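Local coordinates for protein blue-light receptor of the bluf-family (Rhodobacter sphaeroides, PDB 2BYC) that probably serves as a blue-light photoreceptor of the BLUF family and binds a flavin, here flavin mononucleotide, at residues Gln25-Arg28 / Ala29-Val32; Ala60-Glu63 / Leu64-Ile68; Val121-Leu124 / His125-Ile128; Ile128-Ser131 / Leu132-Asp136. All blocks are in the same frame, centred on the assembly; numbering follows the deposited sequence.

Contact 1 of 4, residues Gln25-Arg28 / Ala29-Val32; sequences QIMR and ASRV. With FMN (flavin mononucleotide), chain C.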
loop_
_atom_site.group_PDB
_atom_site.type_symbol
_atom_site.label_atom_id
_atom_site.label_comp_id
_atom_site.label_asym_id
_atom_site.label_seq_id
_atom_site.Cartn_x
_atom_site.Cartn_y
_atom_site.Cartn_z
ATOM N N GLN A 25 12.471 -8.785 2.333
ATOM C CA GLN A 25 13.314 -7.924 1.489
ATOM C C GLN A 25 12.525 -6.713 0.994
ATOM O O GLN A 25 13.052 -5.632 0.866
ATOM C CB GLN A 25 13.809 -8.685 0.257
ATOM C CG GLN A 25 14.708 -9.923 0.523
ATOM C CD GLN A 25 15.001 -10.869 -0.741
ATOM O OE1 GLN A 25 15.903 -10.572 -1.575
ATOM N NE2 GLN A 25 14.314 -12.028 -0.814
ATOM N N ILE A 26 11.244 -6.891 0.683
ATOM C CA ILE A 26 10.448 -5.768 0.247
ATOM C C ILE A 26 10.323 -4.791 1.361
ATOM O O ILE A 26 10.329 -3.613 1.111
ATOM C CB ILE A 26 9.071 -6.184 -0.233
ATOM C CG1 ILE A 26 9.225 -6.974 -1.548
ATOM C CG2 ILE A 26 8.206 -4.958 -0.306
ATOM C CD1 ILE A 26 7.998 -7.634 -2.046
ATOM N N MET A 27 10.128 -5.233 2.604
ATOM C CA MET A 27 9.920 -4.221 3.689
ATOM C C MET A 27 11.172 -3.543 4.038
ATOM O O MET A 27 11.153 -2.377 4.463
ATOM C CB MET A 27 9.298 -4.845 4.942
ATOM C CG MET A 27 7.896 -5.414 4.729
ATOM S SD MET A 27 6.737 -4.267 4.036
ATOM C CE MET A 27 6.567 -3.199 5.410
ATOM N N ARG A 28 12.269 -4.277 3.936
ATOM C CA ARG A 28 13.557 -3.733 4.275
ATOM C C ARG A 28 13.880 -2.621 3.271
ATOM O O ARG A 28 14.173 -1.498 3.664
ATOM C CB ARG A 28 14.584 -4.815 4.180
ATOM C CG ARG A 28 15.983 -4.383 4.511
ATOM C CD ARG A 28 16.861 -5.606 4.335
ATOM N NE ARG A 28 18.149 -5.333 4.939
ATOM C CZ ARG A 28 19.004 -6.264 5.370
ATOM N NH1 ARG A 28 18.717 -7.574 5.258
ATOM N NH2 ARG A 28 20.157 -5.872 5.919
ATOM N N ALA A 29 13.780 -2.953 1.985
ATOM C CA ALA A 29 13.953 -2.016 0.891
ATOM C C ALA A 29 13.118 -0.779 0.989
ATOM O O ALA A 29 13.623 0.297 0.802
ATOM C CB ALA A 29 13.671 -2.702 -0.443
ATOM N N SER A 30 11.828 -0.950 1.294
ATOM C CA SER A 30 10.867 0.097 1.229
ATOM C C SER A 30 10.996 1.030 2.426
ATOM O O SER A 30 10.841 2.233 2.302
ATOM C CB SER A 30 9.480 -0.506 1.206
ATOM O OG SER A 30 9.265 -1.012 2.469
ATOM N N ARG A 31 11.308 0.485 3.590
ATOM C CA ARG A 31 11.462 1.316 4.744
ATOM C C ARG A 31 12.565 2.395 4.484
ATOM O O ARG A 31 12.399 3.589 4.823
ATOM C CB ARG A 31 11.754 0.451 5.985
ATOM C CG ARG A 31 11.738 1.249 7.283
ATOM C CD ARG A 31 12.396 0.552 8.460
ATOM N NE ARG A 31 12.215 1.418 9.647
ATOM C CZ ARG A 31 12.490 1.104 10.930
ATOM N NH1 ARG A 31 13.007 -0.089 11.292
ATOM N NH2 ARG A 31 12.265 2.008 11.877
ATOM N N VAL A 32 13.671 2.024 3.844
ATOM C CA VAL A 32 14.695 3.026 3.625
ATOM C C VAL A 32 14.383 4.013 2.452
ATOM O O VAL A 32 14.451 5.296 2.613
ATOM C CB VAL A 32 16.041 2.368 3.549
ATOM C CG1 VAL A 32 17.151 3.428 3.239
ATOM C CG2 VAL A 32 16.316 1.634 4.905
HETATM N N1 FMN C . 10.110 -0.649 -2.681
HETATM C C2 FMN C . 10.086 0.564 -2.030
HETATM O O2 FMN C . 11.141 1.231 -1.913
HETATM N N3 FMN C . 8.940 1.058 -1.500
HETATM C C4 FMN C . 7.833 0.294 -1.612
HETATM O O4 FMN C . 6.805 0.736 -1.209
HETATM C C4A FMN C . 7.833 -0.942 -2.267
HETATM N N5 FMN C . 6.668 -1.686 -2.359
HETATM C C5A FMN C . 6.635 -2.887 -3.083
HETATM C C6 FMN C . 5.472 -3.611 -3.212
HETATM C C7 FMN C . 5.418 -4.849 -3.870
HETATM C C7M FMN C . 4.077 -5.549 -4.128
HETATM C C8 FMN C . 6.581 -5.331 -4.433
HETATM C C8M FMN C . 6.609 -6.628 -5.226
HETATM C C9 FMN C . 7.765 -4.605 -4.323
HETATM C C9A FMN C . 7.787 -3.355 -3.632
HETATM N N10 FMN C . 8.981 -2.611 -3.494
HETATM C C10 FMN C . 8.975 -1.394 -2.823
HETATM C "C1'" FMN C . 10.319 -3.206 -3.780
HETATM C "C2'" FMN C . 10.812 -2.354 -4.925
HETATM O "O2'" FMN C . 10.238 -2.998 -6.026
HETATM C "C3'" FMN C . 12.339 -2.226 -5.065
HETATM O "O3'" FMN C . 12.844 -3.437 -5.532
HETATM C "C4'" FMN C . 13.117 -1.838 -3.818
HETATM O "O4'" FMN C . 12.896 -0.477 -3.391
HETATM C "C5'" FMN C . 14.615 -1.963 -4.109
HETATM O "O5'" FMN C . 15.280 -3.122 -3.603
HETATM P P FMN C . 16.877 -2.986 -3.641
HETATM O O1P FMN C . 17.563 -4.182 -2.963
HETATM O O2P FMN C . 17.210 -2.948 -5.127
HETATM O O3P FMN C . 17.097 -1.669 -2.936
#
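I26 and S30, one turn apart on helix 19-37, lie on the same face of the FMN isoalloxazine ring. I26 takes the dimethylbenzene end: its CG2 stands over FMN C9A at 3.7 Å and its CD1 reaches FMN C8 at 3.6 Å. S30 takes the pyrimidine end, its CB just 3.2 Å above FMN N3. The other face belongs to L64 and I68 of a second helix. Off to the side of the rings, A29 CB rests on the ribityl chain, 3.5 Å from FMN C4'.

With chi1 at 71°, S30 OG folds back toward the helix carbonyls, 3.1 Å from M27 O, and leaves the CB methylene against the flavin. Beneath all this runs ordinary helical bonding, with A29 N to Q25 O at 3.0 Å and S30 N to I26 O at 3.1 Å. N34, Q52 and D71 add polar grips on the cofactor, and M95 touches M27 and S30. This is one wall of the BLUF flavin pocket, where the cofactor is held between two helices of a ferredoxin-like fold.

Contact 2 of 4, residues Ala60-Glu63 / Leu64-Ile68; sequences ACDE and LFRLI. With FMN (flavin mononucleotide), chain C.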
loop_
_atom_site.group_PDB
_atom_site.type_symbol
_atom_site.label_atom_id
_atom_site.label_comp_id
_atom_site.label_asym_id
_atom_site.label_seq_id
_atom_site.Cartn_x
_atom_site.Cartn_y
_atom_site.Cartn_z
ATOM N N ALA A 60 7.439 11.911 -6.470
ATOM C CA ALA A 60 7.972 10.714 -5.755
ATOM C C ALA A 60 7.055 9.517 -5.923
ATOM O O ALA A 60 7.531 8.410 -6.022
ATOM C CB ALA A 60 8.148 10.975 -4.257
ATOM N N CYS A 61 5.745 9.697 -5.902
ATOM C CA CYS A 61 4.887 8.521 -6.152
ATOM C C CYS A 61 5.087 7.974 -7.549
ATOM O O CYS A 61 5.198 6.755 -7.717
ATOM C CB CYS A 61 3.411 8.812 -5.838
ATOM S SG CYS A 61 3.140 9.038 -4.097
ATOM N N ASP A 62 5.124 8.863 -8.550
ATOM C CA ASP A 62 5.446 8.475 -9.947
ATOM C C ASP A 62 6.720 7.620 -10.058
ATOM O O ASP A 62 6.714 6.558 -10.687
ATOM C CB ASP A 62 5.566 9.713 -10.861
ATOM C CG ASP A 62 6.010 9.359 -12.247
ATOM O OD1 ASP A 62 5.191 8.795 -13.022
ATOM O OD2 ASP A 62 7.202 9.666 -12.582
ATOM N N GLU A 63 7.798 8.091 -9.428
ATOM C CA GLU A 63 9.068 7.425 -9.415
ATOM C C GLU A 63 9.025 6.026 -8.806
ATOM O O GLU A 63 9.498 5.037 -9.390
ATOM C CB GLU A 63 10.023 8.282 -8.624
ATOM C CG GLU A 63 11.389 7.740 -8.617
ATOM C CD GLU A 63 12.415 8.580 -7.838
ATOM O OE1 GLU A 63 12.178 8.876 -6.622
ATOM O OE2 GLU A 63 13.484 8.901 -8.447
ATOM N N LEU A 64 8.362 5.949 -7.656
ATOM C CA LEU A 64 8.275 4.756 -6.903
ATOM C C LEU A 64 7.451 3.774 -7.666
ATOM O O LEU A 64 7.821 2.618 -7.781
ATOM C CB LEU A 64 7.700 5.039 -5.510
ATOM C CG LEU A 64 7.795 3.792 -4.611
ATOM C CD1 LEU A 64 9.246 3.100 -4.441
ATOM C CD2 LEU A 64 7.122 3.976 -3.270
ATOM N N PHE A 65 6.313 4.211 -8.172
ATOM C CA PHE A 65 5.429 3.276 -8.817
ATOM C C PHE A 65 6.163 2.693 -9.990
ATOM O O PHE A 65 5.959 1.536 -10.309
ATOM C CB PHE A 65 4.144 4.016 -9.247
ATOM C CG PHE A 65 3.112 3.123 -9.891
ATOM C CD1 PHE A 65 2.621 2.018 -9.213
ATOM C CD2 PHE A 65 2.601 3.420 -11.135
ATOM C CE1 PHE A 65 1.633 1.221 -9.780
ATOM C CE2 PHE A 65 1.620 2.621 -11.707
ATOM C CZ PHE A 65 1.140 1.516 -11.027
ATOM N N ARG A 66 7.045 3.497 -10.607
ATOM C CA ARG A 66 7.796 3.055 -11.763
ATOM C C ARG A 66 8.643 1.902 -11.372
ATOM O O ARG A 66 8.665 0.944 -12.103
ATOM C CB ARG A 66 8.724 4.121 -12.350
ATOM C CG ARG A 66 7.949 5.233 -12.933
ATOM C CD ARG A 66 7.724 5.132 -14.453
ATOM N NE ARG A 66 7.029 6.339 -14.904
ATOM C CZ ARG A 66 7.558 7.557 -14.829
ATOM N NH1 ARG A 66 8.788 7.721 -14.337
ATOM N NH2 ARG A 66 6.847 8.605 -15.221
ATOM N N LEU A 67 9.348 2.019 -10.250
ATOM C CA LEU A 67 10.238 0.970 -9.729
ATOM C C LEU A 67 9.483 -0.268 -9.328
ATOM O O LEU A 67 9.829 -1.381 -9.696
ATOM C CB LEU A 67 10.951 1.512 -8.511
ATOM C CG LEU A 67 12.273 2.099 -8.948
ATOM C CD1 LEU A 67 12.850 3.041 -7.871
ATOM C CD2 LEU A 67 13.241 0.904 -9.369
ATOM N N ILE A 68 8.430 -0.070 -8.570
ATOM C CA ILE A 68 7.603 -1.151 -8.088
ATOM C C ILE A 68 6.958 -1.958 -9.256
ATOM O O ILE A 68 6.746 -3.170 -9.161
ATOM C CB ILE A 68 6.528 -0.577 -7.142
ATOM C CG1 ILE A 68 7.121 0.057 -5.854
ATOM C CG2 ILE A 68 5.638 -1.631 -6.702
ATOM C CD1 ILE A 68 6.032 0.750 -5.071
HETATM N N1 FMN C . 10.110 -0.649 -2.681
HETATM C C2 FMN C . 10.086 0.564 -2.030
HETATM O O2 FMN C . 11.141 1.231 -1.913
HETATM N N3 FMN C . 8.940 1.058 -1.500
HETATM C C4 FMN C . 7.833 0.294 -1.612
HETATM O O4 FMN C . 6.805 0.736 -1.209
HETATM C C4A FMN C . 7.833 -0.942 -2.267
HETATM N N5 FMN C . 6.668 -1.686 -2.359
HETATM C C5A FMN C . 6.635 -2.887 -3.083
HETATM C C6 FMN C . 5.472 -3.611 -3.212
HETATM C C7 FMN C . 5.418 -4.849 -3.870
HETATM C C7M FMN C . 4.077 -5.549 -4.128
HETATM C C8 FMN C . 6.581 -5.331 -4.433
HETATM C C8M FMN C . 6.609 -6.628 -5.226
HETATM C C9 FMN C . 7.765 -4.605 -4.323
HETATM C C9A FMN C . 7.787 -3.355 -3.632
HETATM N N10 FMN C . 8.981 -2.611 -3.494
HETATM C C10 FMN C . 8.975 -1.394 -2.823
HETATM C "C1'" FMN C . 10.319 -3.206 -3.780
HETATM C "C2'" FMN C . 10.812 -2.354 -4.925
HETATM O "O2'" FMN C . 10.238 -2.998 -6.026
HETATM C "C3'" FMN C . 12.339 -2.226 -5.065
HETATM O "O3'" FMN C . 12.844 -3.437 -5.532
HETATM C "C4'" FMN C . 13.117 -1.838 -3.818
HETATM O "O4'" FMN C . 12.896 -0.477 -3.391
HETATM C "C5'" FMN C . 14.615 -1.963 -4.109
HETATM O "O5'" FMN C . 15.280 -3.122 -3.603
HETATM P P FMN C . 16.877 -2.986 -3.641
HETATM O O1P FMN C . 17.563 -4.182 -2.963
HETATM O O2P FMN C . 17.210 -2.948 -5.127
HETATM O O3P FMN C . 17.097 -1.669 -2.936
#
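D62 and R66 pair one turn apart on the outer side of helix 58-69. D62 OD1 sits 2.8 Å from R66 NH2, but over the face of the guanidinium, and the carboxylate stands 85° to it, so no N-H points at the oxygen: this salt bridge is held by charge alone. R66 bends at chi2 (-96°), which brings its end back over the aspartate. Were D62 an alanine, the R66 guanidinium would probably lose this counter-charge and be freer to swing.

The backbone polar groups are served more conventionally. L64 N bonds to A60 O at 3.1 Å, F65 N to C61 O at 2.8 Å and nearly straight (163° at the hydrogen), and L67 N to E63 O at 3.1 Å. I68 N goes to L64 O, while the I68 carbonyl is taken by H74 NE2 and that of F65 by S69 OG.

On the inner side, aliphatic carbons lie against the isoalloxazine face. L64 CD1 lies 3.6 Å from FMN N3, and I68 CD1 is 3.7 Å from FMN N5, on the face turned away from I26 and S30. An amphipathic helix of this kind, charged outside and aliphatic toward the isoalloxazine, forms the second wall of the BLUF flavin site.

Contact 3 of 4, residues Val121-Leu124 / His125-Ile128; sequences VAEL and HRTI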
loop_
_atom_site.group_PDB
_atom_site.type_symbol
_atom_site.label_atom_id
_atom_site.label_comp_id
_atom_site.label_asym_id
_atom_site.label_seq_id
_atom_site.Cartn_x
_atom_site.Cartn_y
_atom_site.Cartn_z
ATOM N N VAL A 121 -11.650 0.440 -1.559
ATOM C CA VAL A 121 -10.408 1.106 -1.164
ATOM C C VAL A 121 -10.679 2.070 -0.003
ATOM O O VAL A 121 -9.972 2.035 1.011
ATOM C CB VAL A 121 -9.663 1.767 -2.383
ATOM C CG1 VAL A 121 -8.505 2.590 -1.944
ATOM C CG2 VAL A 121 -9.195 0.701 -3.321
ATOM N N ALA A 122 -11.738 2.876 -0.130
ATOM C CA ALA A 122 -12.116 3.790 0.897
ATOM C C ALA A 122 -12.339 3.075 2.216
ATOM O O ALA A 122 -11.985 3.567 3.276
ATOM C CB ALA A 122 -13.394 4.440 0.508
ATOM N N GLU A 123 -12.980 1.927 2.140
ATOM C CA GLU A 123 -13.241 1.084 3.308
ATOM C C GLU A 123 -11.983 0.583 3.924
ATOM O O GLU A 123 -11.839 0.668 5.129
ATOM C CB GLU A 123 -14.059 -0.141 2.908
ATOM C CG GLU A 123 -14.399 -1.075 4.092
ATOM C CD GLU A 123 -15.806 -0.840 4.641
ATOM O OE1 GLU A 123 -16.274 -1.657 5.481
ATOM O OE2 GLU A 123 -16.449 0.149 4.207
ATOM N N LEU A 124 -11.095 0.027 3.095
ATOM C CA LEU A 124 -9.787 -0.434 3.557
ATOM C C LEU A 124 -9.064 0.715 4.220
ATOM O O LEU A 124 -8.555 0.573 5.328
ATOM C CB LEU A 124 -8.975 -1.032 2.398
ATOM C CG LEU A 124 -9.414 -2.454 1.961
ATOM C CD1 LEU A 124 -8.793 -2.762 0.615
ATOM C CD2 LEU A 124 -9.095 -3.597 2.996
ATOM N N HIS A 125 -9.085 1.874 3.580
ATOM C CA HIS A 125 -8.382 3.035 4.137
ATOM C C HIS A 125 -8.946 3.443 5.515
ATOM O O HIS A 125 -8.230 3.770 6.430
ATOM C CB HIS A 125 -8.457 4.233 3.181
ATOM C CG HIS A 125 -7.566 4.147 1.976
ATOM N ND1 HIS A 125 -6.502 3.273 1.866
ATOM C CD2 HIS A 125 -7.572 4.868 0.838
ATOM C CE1 HIS A 125 -5.906 3.456 0.706
ATOM N NE2 HIS A 125 -6.526 4.429 0.067
ATOM N N ARG A 126 -10.250 3.442 5.611
ATOM C CA ARG A 126 -10.957 3.821 6.800
ATOM C C ARG A 126 -10.665 2.859 7.939
ATOM O O ARG A 126 -10.333 3.253 9.040
ATOM C CB ARG A 126 -12.455 3.796 6.472
ATOM C CG ARG A 126 -13.387 4.297 7.542
ATOM C CD ARG A 126 -14.853 4.109 7.146
ATOM N NE ARG A 126 -15.320 2.824 7.609
ATOM C CZ ARG A 126 -15.937 1.947 6.832
ATOM N NH1 ARG A 126 -16.192 2.251 5.553
ATOM N NH2 ARG A 126 -16.294 0.765 7.343
ATOM N N THR A 127 -10.798 1.582 7.692
ATOM C CA THR A 127 -10.694 0.681 8.790
ATOM C C THR A 127 -9.260 0.507 9.218
ATOM O O THR A 127 -8.959 0.397 10.408
ATOM C CB THR A 127 -11.375 -0.661 8.461
ATOM O OG1 THR A 127 -10.576 -1.417 7.559
ATOM C CG2 THR A 127 -12.724 -0.426 7.831
ATOM N N ILE A 128 -8.351 0.425 8.253
ATOM C CA ILE A 128 -6.908 0.399 8.582
ATOM C C ILE A 128 -6.400 1.669 9.290
ATOM O O ILE A 128 -5.812 1.567 10.379
ATOM C CB ILE A 128 -6.013 0.045 7.352
ATOM C CG1 ILE A 128 -6.603 -1.248 6.729
ATOM C CG2 ILE A 128 -4.591 -0.105 7.856
ATOM C CD1 ILE A 128 -5.959 -1.719 5.396
#
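V121 and H125 run side by side on the buried flank of helix 120-131, and this is where the contact is tight. V121 CG1 sits over the imidazole as a CH-pi contact, 3.8 Å from the ring centroid, and the carbonyl oxygen of V121 lies above that same face, near the rim. The same oxygen accepts H125 N at 2.7 Å, so one residue both bonds the histidine backbone and supports its ring. Beside them L124 and I128 line up: I128 CD1 comes within 4.3 Å of L124 CB, and I128 CG1 presses to 3.0 Å from L124 O, which also receives I128 N.

This flank faces the beta-sheet. V121 and H125 touch T9 on strand 5-14, while L124 and I128 reach L44 on strand 40-45. The helix thus packs on the sheet from the side away from the flavin helices.

Toward solvent the grip is looser and polar. E123, bent at chi2 (98°), offers OE2 to R126 NH1 in a short salt bridge of 2.5 Å. It is an uneven one: the nitrogen meets OE2 from well above the carboxylate plane, the two flat groups stand 85° apart, and the angle at the hydrogen is 142°. With an alanine in place of E123, the arginine charge would probably be left without its mate and the guanidinium freer to turn. Between the two flanks, T127 N bonds to E123 O at 2.9 Å, and T127 OG1 adds a weak second bond to that oxygen at 3.4 Å.

Contact 4 of 4, residues Ile128-Ser131 / Leu132-Asp136; sequences IAAS and LSRGD. Unlike the reference sequence in segment 132-136: R134 (reference Lys).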
loop_
_atom_site.group_PDB
_atom_site.type_symbol
_atom_site.label_atom_id
_atom_site.label_comp_id
_atom_site.label_asym_id
_atom_site.label_seq_id
_atom_site.Cartn_x
_atom_site.Cartn_y
_atom_site.Cartn_z
ATOM N N ILE A 128 -8.351 0.425 8.253
ATOM C CA ILE A 128 -6.908 0.399 8.582
ATOM C C ILE A 128 -6.400 1.669 9.290
ATOM O O ILE A 128 -5.812 1.567 10.379
ATOM C CB ILE A 128 -6.013 0.045 7.352
ATOM C CG1 ILE A 128 -6.603 -1.248 6.729
ATOM C CG2 ILE A 128 -4.591 -0.105 7.856
ATOM C CD1 ILE A 128 -5.959 -1.719 5.396
ATOM N N ALA A 129 -6.605 2.839 8.703
ATOM C CA ALA A 129 -6.251 4.118 9.398
ATOM C C ALA A 129 -6.740 4.134 10.840
ATOM O O ALA A 129 -6.011 4.527 11.755
ATOM C CB ALA A 129 -6.833 5.328 8.650
ATOM N N ALA A 130 -7.980 3.683 11.027
ATOM C CA ALA A 130 -8.644 3.747 12.314
ATOM C C ALA A 130 -8.021 2.787 13.291
ATOM O O ALA A 130 -7.873 3.104 14.459
ATOM C CB ALA A 130 -10.126 3.437 12.164
ATOM N N SER A 131 -7.655 1.615 12.829
ATOM C CA SER A 131 -6.997 0.666 13.693
ATOM C C SER A 131 -5.706 1.260 14.257
ATOM O O SER A 131 -5.488 1.250 15.456
ATOM C CB SER A 131 -6.765 -0.674 12.952
ATOM O OG SER A 131 -5.541 -1.288 13.361
ATOM N N LEU A 132 -4.839 1.765 13.390
ATOM C CA LEU A 132 -3.747 2.633 13.777
ATOM C C LEU A 132 -4.472 3.853 14.328
ATOM O O LEU A 132 -5.668 3.844 14.381
ATOM C CB LEU A 132 -2.935 2.967 12.524
ATOM C CG LEU A 132 -2.740 1.800 11.548
ATOM C CD1 LEU A 132 -1.992 2.221 10.272
ATOM C CD2 LEU A 132 -1.972 0.663 12.194
ATOM N N SER A 133 -3.842 4.925 14.747
ATOM C CA SER A 133 -4.666 6.061 15.244
ATOM C C SER A 133 -5.099 5.800 16.673
ATOM O O SER A 133 -4.800 6.623 17.541
ATOM C CB SER A 133 -5.945 6.346 14.413
ATOM O OG SER A 133 -5.669 6.809 13.092
ATOM N N ARG A 134 -5.833 4.692 16.888
ATOM C CA ARG A 134 -6.236 4.206 18.237
ATOM C C ARG A 134 -5.027 4.094 19.152
ATOM O O ARG A 134 -5.088 4.468 20.355
ATOM C CB ARG A 134 -6.988 2.864 18.164
ATOM C CG ARG A 134 -8.468 3.023 17.857
ATOM C CD ARG A 134 -9.165 1.676 17.782
ATOM N NE ARG A 134 -9.907 1.523 16.521
ATOM C CZ ARG A 134 -10.460 0.382 16.096
ATOM N NH1 ARG A 134 -10.398 -0.722 16.834
ATOM N NH2 ARG A 134 -11.090 0.340 14.929
ATOM N N GLY A 135 -3.906 3.655 18.560
ATOM C CA GLY A 135 -2.637 3.581 19.270
ATOM C C GLY A 135 -1.822 4.854 19.329
ATOM O O GLY A 135 -0.714 4.860 19.864
ATOM N N ASP A 136 -2.359 5.954 18.823
ATOM C CA ASP A 136 -1.513 7.098 18.707
ATOM C C ASP A 136 -1.468 8.004 19.979
ATOM O O ASP A 136 -2.289 7.855 20.891
ATOM C CB ASP A 136 -1.767 7.797 17.347
ATOM C CG ASP A 136 -1.091 7.022 16.138
ATOM O OD1 ASP A 136 -0.075 6.273 16.342
ATOM O OD2 ASP A 136 -1.558 7.155 14.981
#
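S133 reaches back to the last turn of helix 120-131, and its OG gives a proton to A129 O at 2.7 Å. The donor stands well above the carbonyl plane, 44° out of it. With chi1 at -66° the hydroxyl swings beside its own backbone N, which brings it over that oxygen. The last carbonyls of a helix lack backbone N-H partners within it; here a side-chain hydroxyl takes one of them. One residue earlier, the I128 carbonyl accepts L132 N at 3.2 Å, the last i to i+4 bond here.

Past L132, the first residue to leave helical angles, the chain folds into a tight turn. D136 N closes it on S133 O at 2.8 Å. The carboxylate of D136 adds a weak bond, S133 N to D136 OD2, at 3.2 Å and a poor angle of 123°. The D92 carboxylate lies close to the same oxygen, a crowding of like charge that may make one of the two carboxylates easier to protonate.

Farther out, the contacts are carbon on carbon or carbon on carbonyl. I128 CG2 and L132 CD1 meet at 4.2 Å, I128 against I42 and L44 of strand 40-45, L132 against W93. R134 lays its aliphatic part along the exposed helix end: CB is 3.5 Å from S131 O, and one face of its guanidinium lies over S131 CA. The last helix of the protein thus ends with a carbonyl of its final turn bonded by the hydroxyl of a serine that also opens a type I beta turn.

Overall arrangement
The four contacts follow one another along the chain. Contact 1 on helix 19-37 and contact 2 on helix 58-69 have centres about 14 Å apart; they do not touch each other, but both touch FMN, on opposite faces of its ring system. Contacts 3 and 4 share I128 and helix 120-131, with centres about 11 Å apart, and carry that helix to its end. The centre of contact 3 lies about 23 Å from that of contact 1 and about 22 Å from that of contact 2, across the centre of the chain, with the mixed beta-sheet between. The flavin is thus bound at one side of the sheet, while the C-terminal helix rests on strands 5-14 and 40-45 at the other.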